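Local atomic coordinates of arsenate Reductase (Corynebacterium glutamicum, PDB entry 3T38), a protein that probably reduces arsenate to arsenite with electrons from thioredoxin, using a low molecular weight tyrosine phosphatase fold, and so contributes to arsenic resistance. Residues S95-A100 with Q191-E196. Residues are numbered along the deposited sequence; the frame is centred on the assembly and turned at random.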
loop_
_atom_site.group_PDB
_atom_site.type_symbol
_atom_site.label_atom_id
_atom_site.label_comp_id
_atom_site.label_asym_id
_atom_site.label_seq_id
_atom_site.Cartn_x
_atom_site.Cartn_y
_atom_site.Cartn_z
ATOM N N SER A 95 -1.007 -0.934 -18.155
ATOM C CA SER A 95 0.373 -1.153 -17.648
ATOM C C SER A 95 0.845 -2.597 -17.784
ATOM O O SER A 95 2.041 -2.862 -17.891
ATOM C CB SER A 95 0.571 -0.644 -16.207
ATOM O OG SER A 95 -0.372 -1.188 -15.284
ATOM N N GLN A 96 -0.080 -3.521 -17.760
ATOM C CA GLN A 96 0.243 -4.939 -17.910
ATOM C C GLN A 96 0.578 -5.285 -19.351
ATOM O O GLN A 96 1.494 -6.072 -19.602
ATOM C CB GLN A 96 -0.921 -5.819 -17.413
ATOM C CG GLN A 96 -1.260 -5.628 -15.921
ATOM C CD GLN A 96 -0.335 -6.435 -14.997
ATOM O OE1 GLN A 96 0.677 -6.987 -15.438
ATOM N NE2 GLN A 96 -0.691 -6.527 -13.704
ATOM N N ILE A 97 -0.176 -4.710 -20.273
ATOM C CA ILE A 97 0.085 -4.790 -21.687
ATOM C C ILE A 97 1.438 -4.198 -21.990
ATOM O O ILE A 97 2.250 -4.854 -22.674
ATOM C CB ILE A 97 -0.974 -3.999 -22.516
ATOM C CG1 ILE A 97 -2.363 -4.575 -22.261
ATOM C CG2 ILE A 97 -0.575 -3.997 -24.036
ATOM C CD1 ILE A 97 -3.506 -3.676 -22.812
ATOM N N ALA A 98 1.694 -2.977 -21.498
ATOM C CA ALA A 98 2.924 -2.309 -21.833
ATOM C C ALA A 98 4.100 -3.112 -21.282
ATOM O O ALA A 98 5.125 -3.309 -21.947
ATOM C CB ALA A 98 2.954 -0.905 -21.286
ATOM N N SER A 99 3.952 -3.568 -20.042
ATOM C CA SER A 99 5.030 -4.268 -19.401
ATOM C C SER A 99 5.363 -5.573 -20.117
ATOM O O SER A 99 6.554 -5.922 -20.253
ATOM C CB SER A 99 4.666 -4.568 -17.914
ATOM O OG SER A 99 5.639 -5.444 -17.328
ATOM N N ALA A 100 4.327 -6.317 -20.527
ATOM C CA ALA A 100 4.544 -7.625 -21.146
ATOM C C ALA A 100 5.102 -7.485 -22.561
ATOM O O ALA A 100 5.886 -8.320 -22.994
ATOM C CB ALA A 100 3.242 -8.519 -21.111
ATOM N N GLN A 191 -8.545 -4.628 -27.822
ATOM C CA GLN A 191 -7.899 -4.835 -29.109
ATOM C C GLN A 191 -7.039 -3.648 -29.574
ATOM O O GLN A 191 -5.851 -3.816 -29.817
ATOM C CB GLN A 191 -8.999 -5.198 -30.198
ATOM N N GLU A 192 -7.647 -2.464 -29.674
ATOM C CA GLU A 192 -7.006 -1.266 -30.211
ATOM C C GLU A 192 -5.983 -0.639 -29.285
ATOM O O GLU A 192 -4.931 -0.185 -29.719
ATOM C CB GLU A 192 -8.081 -0.247 -30.571
ATOM C CG GLU A 192 -8.892 -0.634 -31.839
ATOM C CD GLU A 192 -10.252 0.070 -31.925
ATOM O OE1 GLU A 192 -10.868 0.359 -30.873
ATOM O OE2 GLU A 192 -10.724 0.317 -33.058
ATOM N N ILE A 193 -6.302 -0.619 -28.004
ATOM C CA ILE A 193 -5.360 -0.188 -26.975
ATOM C C ILE A 193 -4.060 -1.052 -27.031
ATOM O O ILE A 193 -2.988 -0.541 -26.897
ATOM C CB ILE A 193 -6.026 -0.304 -25.546
ATOM C CG1 ILE A 193 -7.191 0.663 -25.397
ATOM C CG2 ILE A 193 -5.007 -0.029 -24.400
ATOM C CD1 ILE A 193 -8.038 0.336 -24.161
ATOM N N ILE A 194 -4.183 -2.366 -27.194
ATOM C CA ILE A 194 -3.009 -3.237 -27.310
ATOM C C ILE A 194 -2.144 -2.809 -28.498
ATOM O O ILE A 194 -0.941 -2.651 -28.346
ATOM C CB ILE A 194 -3.411 -4.746 -27.296
ATOM C CG1 ILE A 194 -3.869 -5.104 -25.882
ATOM C CG2 ILE A 194 -2.286 -5.637 -27.688
ATOM C CD1 ILE A 194 -4.524 -6.522 -25.654
ATOM N N GLU A 195 -2.787 -2.498 -29.629
ATOM C CA GLU A 195 -2.104 -2.032 -30.854
ATOM C C GLU A 195 -1.454 -0.689 -30.666
ATOM O O GLU A 195 -0.359 -0.490 -31.134
ATOM C CB GLU A 195 -3.066 -1.873 -32.025
ATOM C CG GLU A 195 -4.005 -3.010 -32.166
ATOM C CD GLU A 195 -3.445 -4.104 -33.045
ATOM O OE1 GLU A 195 -2.250 -4.499 -32.788
ATOM O OE2 GLU A 195 -4.197 -4.540 -33.980
ATOM N N GLU A 196 -2.151 0.252 -30.029
ATOM C CA GLU A 196 -1.540 1.559 -29.818
ATOM C C GLU A 196 -0.346 1.447 -28.861
ATOM O O GLU A 196 0.694 2.024 -29.100
ATOM C CB GLU A 196 -2.547 2.589 -29.343
ATOM C CG GLU A 196 -1.853 3.831 -28.798
ATOM C CD GLU A 196 -2.813 4.970 -28.506
ATOM O OE1 GLU A 196 -4.020 4.687 -28.239
ATOM O OE2 GLU A 196 -2.351 6.150 -28.539
#
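I97 reaches across from helix 94-106 to I193 and I194 of helix 190-211, and the whole contact is apolar: three buried isoleucines joined by van der Waals contact alone. The main touch is between I97 CD1 and I194 CG1, 3.4 Å apart, tighter than usual for two carbons. I97 CG2 also lies 3.9 Å from I194 CG1, so that both branches of I97 bear on the same methylene. The two side chains cross at about a right angle, and the CA atoms of I97 and I194 come within 6.6 Å.

The CB of I97 points toward the other helix. With CG1 placed anti to the carbonyl carbon (chi1 -60°) and chi2 extended at 168°, the ethyl arm carries CD1 out to I194. I193 takes the lesser share, its CG2 lying 4.3 Å from I97 CD1. Beta-branched hydrocarbon side chains suit these buried positions: I97 uses both arms, I193 and I194 present one each, and none brings a polar group needing a partner.

The charged side chains of E192, E195 and E196 occupy the exposed side of their amphipathic helix. Helix 125-133 adds V127 against I97 and I130 against I194, while S95, A98 and S99 of helix 94-106 pack on F86 of strand 83-88; within the low molecular weight tyrosine phosphatase fold, I97 links the C-terminal helix to a helix lying on the four-stranded parallel sheet.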